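Local coordinates for protein Amuc_1102 (Akkermansia muciniphila, PDB 7DSZ) that is of unconfirmed function but adopts an immunoglobulin-like fold related to archaeal type IV pilus proteins, and so may take part in a pilus-like assembly, at residues N84-V98 and S168-E182. Residues are numbered along the deposited sequence; the frame is centred on the assembly and turned at random.
Sequences NPDRSRQYLKLYKEV and SIVETSYYPLLNKDE
Glu182 OE1 takes two donors: Lys96 NZ reaches its syn lone pair at 2.9 Å in a salt bridge, while the backbone N of Asn179 comes in on the anti side, which helps hold the carboxylate in place. The lysine chain gets there by bending at chi2 (69°), which lays CD against Leu177 O at 3.3 Å. With an alanine at Lys96, the Glu182 carboxylate would probably lose its counter-charge and the Leu177 carbonyl the aliphatic chain lying against it. Further back, Leu177 CD1 packs on Leu94 CB, and a water joins Tyr95 O to Leu177 N where the two segments no longer pair directly. Within the immunoglobulin-like fold, 169-171 is a short strand running parallel to strand 91-98, whose other side pairs with strand 70-83. Hydrogen bonds alternate: Tyr91 N to Ser168 O (2.7 Å, 172°), Val170 N to Tyr91 O, then Lys93 N to Val170 O. On the face carrying Leu92 and Val170, Leu92 CD1 meets Tyr175 CE1 at 3.4 Å, the two side chains crossing at about a right angle. The Tyr175 hydroxyl shares a water with Asn84 OD1 and Asp86 OD2; OD2 also salt-bridges Arg122, and Asp86 OD1 accepts from Ser68 N of the second subunit.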
loop_
_atom_site.group_PDB
_atom_site.type_symbol
_atom_site.label_atom_id
_atom_site.label_comp_id
_atom_site.label_asym_id
_atom_site.label_seq_id
_atom_site.Cartn_x
_atom_site.Cartn_y
_atom_site.Cartn_z
ATOM N N ASN C 84 -14.015 -16.651 -19.202
ATOM C CA ASN C 84 -14.612 -15.321 -19.138
ATOM C C ASN C 84 -16.093 -15.476 -18.818
ATOM O O ASN C 84 -16.851 -16.008 -19.640
ATOM C CB ASN C 84 -14.423 -14.556 -20.451
ATOM C CG ASN C 84 -14.846 -13.101 -20.342
ATOM O OD1 ASN C 84 -15.561 -12.724 -19.420
ATOM N ND2 ASN C 84 -14.402 -12.277 -21.284
ATOM N N PRO C 85 -16.543 -15.040 -17.637
ATOM C CA PRO C 85 -17.961 -15.212 -17.296
ATOM C C PRO C 85 -18.882 -14.338 -18.121
ATOM O O PRO C 85 -20.094 -14.582 -18.119
ATOM C CB PRO C 85 -18.016 -14.840 -15.809
ATOM C CG PRO C 85 -16.868 -13.879 -15.626
ATOM C CD PRO C 85 -15.788 -14.349 -16.570
ATOM N N ASP C 86 -18.352 -13.319 -18.802
ATOM C CA ASP C 86 -19.150 -12.443 -19.651
ATOM C C ASP C 86 -19.175 -12.875 -21.106
ATOM O O ASP C 86 -20.086 -12.469 -21.839
ATOM C CB ASP C 86 -18.622 -11.010 -19.597
ATOM C CG ASP C 86 -18.910 -10.336 -18.283
ATOM O OD1 ASP C 86 -19.949 -10.655 -17.673
ATOM O OD2 ASP C 86 -18.087 -9.495 -17.859
ATOM N N ARG C 87 -18.173 -13.658 -21.553
ATOM C CA ARG C 87 -18.088 -14.165 -22.934
ATOM C C ARG C 87 -17.516 -15.575 -22.833
ATOM O O ARG C 87 -16.309 -15.791 -22.992
ATOM C CB ARG C 87 -17.222 -13.272 -23.823
ATOM C CG ARG C 87 -17.608 -11.803 -23.822
ATOM C CD ARG C 87 -16.416 -10.934 -24.172
ATOM N NE ARG C 87 -15.880 -11.234 -25.498
ATOM C CZ ARG C 87 -16.050 -10.457 -26.564
ATOM N NH1 ARG C 87 -16.739 -9.331 -26.457
ATOM N NH2 ARG C 87 -15.527 -10.800 -27.733
ATOM N N SER C 88 -18.391 -16.542 -22.565
ATOM C CA SER C 88 -17.963 -17.902 -22.244
ATOM C C SER C 88 -17.230 -18.594 -23.389
ATOM O O SER C 88 -16.690 -19.688 -23.184
ATOM C CB SER C 88 -19.175 -18.732 -21.830
ATOM O OG SER C 88 -20.215 -18.588 -22.781
ATOM N N ARG C 89 -17.197 -17.995 -24.579
ATOM C CA ARG C 89 -16.425 -18.558 -25.675
ATOM C C ARG C 89 -14.919 -18.403 -25.478
ATOM O O ARG C 89 -14.148 -19.025 -26.216
ATOM C CB ARG C 89 -16.866 -17.905 -26.990
ATOM C CG ARG C 89 -16.921 -18.855 -28.184
ATOM C CD ARG C 89 -18.080 -18.534 -29.145
ATOM N NE ARG C 89 -18.744 -17.264 -28.847
ATOM C CZ ARG C 89 -19.633 -16.675 -29.646
ATOM N NH1 ARG C 89 -19.965 -17.236 -30.802
ATOM N NH2 ARG C 89 -20.188 -15.520 -29.293
ATOM N N GLN C 90 -14.471 -17.612 -24.499
ATOM C CA GLN C 90 -13.052 -17.325 -24.361
ATOM C C GLN C 90 -12.583 -17.509 -22.922
ATOM O O GLN C 90 -13.376 -17.566 -21.974
ATOM C CB GLN C 90 -12.717 -15.905 -24.835
ATOM C CG GLN C 90 -13.261 -14.806 -23.958
ATOM C CD GLN C 90 -12.892 -13.422 -24.459
ATOM O OE1 GLN C 90 -12.929 -12.448 -23.705
ATOM N NE2 GLN C 90 -12.537 -13.328 -25.736
ATOM N N TYR C 91 -11.264 -17.610 -22.783
ATOM C CA TYR C 91 -10.597 -17.676 -21.493
ATOM C C TYR C 91 -9.956 -16.335 -21.179
ATOM O O TYR C 91 -9.501 -15.618 -22.077
ATOM C CB TYR C 91 -9.513 -18.766 -21.472
ATOM C CG TYR C 91 -10.030 -20.180 -21.572
ATOM C CD1 TYR C 91 -10.614 -20.798 -20.484
ATOM C CD2 TYR C 91 -9.913 -20.906 -22.754
ATOM C CE1 TYR C 91 -11.083 -22.092 -20.563
ATOM C CE2 TYR C 91 -10.374 -22.210 -22.839
ATOM C CZ TYR C 91 -10.962 -22.794 -21.738
ATOM O OH TYR C 91 -11.434 -24.084 -21.802
ATOM N N LEU C 92 -9.906 -16.010 -19.887
ATOM C CA LEU C 92 -9.152 -14.869 -19.391
ATOM C C LEU C 92 -7.824 -15.364 -18.831
ATOM O O LEU C 92 -7.800 -16.327 -18.071
ATOM C CB LEU C 92 -9.933 -14.129 -18.301
ATOM C CG LEU C 92 -11.246 -13.517 -18.790
ATOM C CD1 LEU C 92 -11.985 -12.847 -17.644
ATOM C CD2 LEU C 92 -10.969 -12.533 -19.931
ATOM N N LYS C 93 -6.738 -14.713 -19.213
ATOM C CA LYS C 93 -5.422 -15.010 -18.660
ATOM C C LYS C 93 -5.063 -13.909 -17.672
ATOM O O LYS C 93 -4.945 -12.739 -18.053
ATOM C CB LYS C 93 -4.370 -15.127 -19.759
ATOM C CG LYS C 93 -2.980 -15.461 -19.233
ATOM C CD LYS C 93 -2.047 -15.946 -20.336
ATOM C CE LYS C 93 -1.852 -14.878 -21.404
ATOM N NZ LYS C 93 -0.950 -15.346 -22.506
ATOM N N LEU C 94 -4.917 -14.287 -16.404
ATOM C CA LEU C 94 -4.579 -13.370 -15.326
ATOM C C LEU C 94 -3.101 -13.528 -14.996
ATOM O O LEU C 94 -2.606 -14.654 -14.886
ATOM C CB LEU C 94 -5.424 -13.661 -14.087
ATOM C CG LEU C 94 -6.912 -13.893 -14.344
ATOM C CD1 LEU C 94 -7.615 -14.085 -13.002
ATOM C CD2 LEU C 94 -7.531 -12.736 -15.150
ATOM N N TYR C 95 -2.405 -12.410 -14.842
ATOM C CA TYR C 95 -0.958 -12.426 -14.673
ATOM C C TYR C 95 -0.549 -11.602 -13.466
ATOM O O TYR C 95 -1.115 -10.533 -13.215
ATOM C CB TYR C 95 -0.280 -11.862 -15.910
ATOM C CG TYR C 95 1.213 -11.612 -15.791
ATOM C CD1 TYR C 95 2.122 -12.660 -15.942
ATOM C CD2 TYR C 95 1.716 -10.332 -15.594
ATOM C CE1 TYR C 95 3.495 -12.440 -15.882
ATOM C CE2 TYR C 95 3.092 -10.102 -15.525
ATOM C CZ TYR C 95 3.965 -11.170 -15.659
ATOM O OH TYR C 95 5.317 -10.955 -15.606
ATOM N N LYS C 96 0.460 -12.082 -12.741
ATOM C CA LYS C 96 1.008 -11.296 -11.644
ATOM C C LYS C 96 2.488 -11.602 -11.469
ATOM O O LYS C 96 2.876 -12.774 -11.465
ATOM C CB LYS C 96 0.256 -11.592 -10.345
ATOM C CG LYS C 96 0.735 -10.770 -9.164
ATOM C CD LYS C 96 0.354 -9.303 -9.329
ATOM C CE LYS C 96 0.432 -8.571 -7.991
ATOM N NZ LYS C 96 -0.115 -7.169 -8.106
ATOM N N GLU C 97 3.293 -10.551 -11.314
ATOM C CA GLU C 97 4.690 -10.654 -10.898
ATOM C C GLU C 97 4.798 -10.340 -9.414
ATOM O O GLU C 97 4.297 -9.303 -8.961
ATOM C CB GLU C 97 5.576 -9.672 -11.660
ATOM C CG GLU C 97 6.151 -10.189 -12.930
ATOM C CD GLU C 97 6.955 -9.127 -13.672
ATOM O OE1 GLU C 97 6.552 -8.745 -14.801
ATOM O OE2 GLU C 97 7.978 -8.673 -13.108
ATOM N N VAL C 98 5.452 -11.227 -8.668
ATOM C CA VAL C 98 5.766 -11.009 -7.257
ATOM C C VAL C 98 7.274 -11.128 -7.110
ATOM O O VAL C 98 7.841 -12.196 -7.377
ATOM C CB VAL C 98 5.046 -12.016 -6.344
ATOM C CG1 VAL C 98 5.321 -11.716 -4.874
ATOM C CG2 VAL C 98 3.536 -12.016 -6.613
ATOM N N SER C 168 -8.813 -17.162 -28.422
ATOM C CA SER C 168 -9.641 -17.689 -27.348
ATOM C C SER C 168 -9.033 -17.489 -25.961
ATOM O O SER C 168 -9.647 -17.899 -24.970
ATOM C CB SER C 168 -9.914 -19.177 -27.571
ATOM O OG SER C 168 -8.728 -19.940 -27.425
ATOM N N ILE C 169 -7.843 -16.901 -25.862
ATOM C CA ILE C 169 -7.227 -16.591 -24.576
ATOM C C ILE C 169 -6.833 -15.120 -24.603
ATOM O O ILE C 169 -6.008 -14.701 -25.424
ATOM C CB ILE C 169 -6.021 -17.502 -24.263
ATOM C CG1 ILE C 169 -5.359 -17.103 -22.941
ATOM C CG2 ILE C 169 -5.010 -17.523 -25.398
ATOM C CD1 ILE C 169 -6.075 -17.629 -21.723
ATOM N N VAL C 170 -7.444 -14.332 -23.724
ATOM C CA VAL C 170 -7.264 -12.886 -23.693
ATOM C C VAL C 170 -6.700 -12.491 -22.336
ATOM O O VAL C 170 -7.289 -12.820 -21.301
ATOM C CB VAL C 170 -8.595 -12.154 -23.947
ATOM C CG1 VAL C 170 -8.363 -10.656 -24.077
ATOM C CG2 VAL C 170 -9.289 -12.728 -25.181
ATOM N N GLU C 171 -5.586 -11.762 -22.342
ATOM C CA GLU C 171 -5.017 -11.254 -21.100
ATOM C C GLU C 171 -5.778 -10.006 -20.661
ATOM O O GLU C 171 -6.212 -9.205 -21.493
ATOM C CB GLU C 171 -3.530 -10.938 -21.277
ATOM C CG GLU C 171 -2.782 -10.700 -19.946
ATOM C CD GLU C 171 -1.267 -10.574 -20.112
ATOM O OE1 GLU C 171 -0.621 -9.931 -19.251
ATOM O OE2 GLU C 171 -0.725 -11.115 -21.103
ATOM N N THR C 172 -5.957 -9.853 -19.348
ATOM C CA THR C 172 -6.674 -8.705 -18.806
ATOM C C THR C 172 -6.068 -8.315 -17.467
ATOM O O THR C 172 -5.676 -9.183 -16.677
ATOM C CB THR C 172 -8.169 -8.993 -18.628
ATOM O OG1 THR C 172 -8.825 -7.840 -18.078
ATOM C CG2 THR C 172 -8.404 -10.177 -17.697
ATOM N N SER C 173 -5.984 -7.010 -17.219
ATOM C CA SER C 173 -5.577 -6.523 -15.910
ATOM C C SER C 173 -6.751 -6.396 -14.955
ATOM O O SER C 173 -6.548 -6.124 -13.764
ATOM C CB SER C 173 -4.856 -5.178 -16.045
ATOM O OG SER C 173 -3.561 -5.371 -16.594
ATOM N N TYR C 174 -7.971 -6.585 -15.448
ATOM C CA TYR C 174 -9.114 -6.709 -14.567
ATOM C C TYR C 174 -9.068 -8.081 -13.906
ATOM O O TYR C 174 -8.208 -8.911 -14.216
ATOM C CB TYR C 174 -10.396 -6.459 -15.361
ATOM C CG TYR C 174 -10.480 -5.023 -15.832
ATOM C CD1 TYR C 174 -10.331 -3.977 -14.926
ATOM C CD2 TYR C 174 -10.674 -4.711 -17.175
ATOM C CE1 TYR C 174 -10.396 -2.662 -15.339
ATOM C CE2 TYR C 174 -10.738 -3.392 -17.595
ATOM C CZ TYR C 174 -10.596 -2.376 -16.668
ATOM O OH TYR C 174 -10.656 -1.056 -17.049
ATOM N N TYR C 175 -9.998 -8.347 -12.995
ATOM C CA TYR C 175 -9.886 -9.492 -12.095
ATOM C C TYR C 175 -8.465 -9.555 -11.527
ATOM O O TYR C 175 -7.742 -10.529 -11.763
ATOM C CB TYR C 175 -10.218 -10.802 -12.793
ATOM C CG TYR C 175 -11.536 -10.874 -13.511
ATOM C CD1 TYR C 175 -11.699 -10.311 -14.778
ATOM C CD2 TYR C 175 -12.588 -11.573 -12.960
ATOM C CE1 TYR C 175 -12.908 -10.409 -15.453
ATOM C CE2 TYR C 175 -13.792 -11.688 -13.625
ATOM C CZ TYR C 175 -13.944 -11.099 -14.861
ATOM O OH TYR C 175 -15.150 -11.220 -15.513
ATOM N N PRO C 176 -8.015 -8.511 -10.841
ATOM C CA PRO C 176 -6.576 -8.394 -10.572
ATOM C C PRO C 176 -6.082 -9.447 -9.586
ATOM O O PRO C 176 -6.681 -9.679 -8.531
ATOM C CB PRO C 176 -6.427 -6.972 -10.008
ATOM C CG PRO C 176 -7.787 -6.570 -9.562
ATOM C CD PRO C 176 -8.781 -7.334 -10.384
ATOM N N LEU C 177 -4.991 -10.095 -9.968
ATOM C CA LEU C 177 -4.247 -10.944 -9.055
ATOM C C LEU C 177 -3.477 -10.062 -8.095
ATOM O O LEU C 177 -2.859 -9.079 -8.508
ATOM C CB LEU C 177 -3.273 -11.817 -9.832
ATOM C CG LEU C 177 -3.866 -13.075 -10.444
ATOM C CD1 LEU C 177 -2.798 -13.750 -11.305
ATOM C CD2 LEU C 177 -4.345 -13.978 -9.314
ATOM N N LEU C 178 -3.509 -10.411 -6.813
ATOM C CA LEU C 178 -2.929 -9.570 -5.785
ATOM C C LEU C 178 -1.799 -10.315 -5.090
ATOM O O LEU C 178 -1.861 -11.534 -4.929
ATOM C CB LEU C 178 -3.976 -9.192 -4.765
ATOM C CG LEU C 178 -5.195 -8.499 -5.391
ATOM C CD1 LEU C 178 -6.333 -8.438 -4.376
ATOM C CD2 LEU C 178 -4.788 -7.106 -5.795
ATOM N N ASN C 179 -0.774 -9.577 -4.689
ATOM C CA ASN C 179 0.216 -10.196 -3.814
ATOM C C ASN C 179 -0.276 -10.081 -2.372
ATOM O O ASN C 179 -1.262 -9.397 -2.068
ATOM C CB ASN C 179 1.628 -9.605 -4.057
ATOM C CG ASN C 179 1.835 -8.193 -3.456
ATOM O OD1 ASN C 179 1.378 -7.882 -2.375
ATOM N ND2 ASN C 179 2.586 -7.358 -4.174
ATOM N N LYS C 180 0.407 -10.799 -1.472
ATOM C CA LYS C 180 -0.076 -10.926 -0.106
ATOM C C LYS C 180 -0.188 -9.577 0.589
ATOM O O LYS C 180 -1.115 -9.357 1.380
ATOM C CB LYS C 180 0.860 -11.872 0.673
ATOM C CG LYS C 180 0.486 -12.070 2.123
ATOM C CD LYS C 180 1.282 -13.266 2.691
ATOM C CE LYS C 180 0.987 -13.499 4.170
ATOM N NZ LYS C 180 1.662 -12.482 5.024
ATOM N N ASP C 181 0.751 -8.654 0.312
ATOM C CA ASP C 181 0.718 -7.339 0.942
ATOM C C ASP C 181 -0.359 -6.445 0.364
ATOM O O ASP C 181 -0.588 -5.358 0.901
ATOM C CB ASP C 181 2.089 -6.651 0.829
ATOM C CG ASP C 181 3.122 -7.275 1.768
ATOM O OD1 ASP C 181 2.711 -7.894 2.776
ATOM O OD2 ASP C 181 4.335 -7.154 1.509
ATOM N N GLU C 182 -1.025 -6.886 -0.701
ATOM C CA GLU C 182 -2.188 -6.210 -1.260
ATOM C C GLU C 182 -3.510 -6.831 -0.811
ATOM O O GLU C 182 -4.551 -6.580 -1.435
ATOM C CB GLU C 182 -2.090 -6.224 -2.783
ATOM C CG GLU C 182 -0.859 -5.481 -3.306
ATOM C CD GLU C 182 -0.647 -5.647 -4.814
ATOM O OE1 GLU C 182 -0.822 -6.763 -5.361
ATOM O OE2 GLU C 182 -0.281 -4.643 -5.462
HETATM O O HOH W 1 -15.421 -10.457 -18.039
HETATM O O HOH W 2 -3.585 -9.402 -12.490
HETATM O O HOH W 3 -3.008 -9.700 -15.935
HETATM O O HOH W 4 -2.638 -7.066 -10.155
HETATM O O HOH W 5 2.597 -5.408 -7.196
HETATM O O HOH W 6 3.950 -7.811 -6.739
#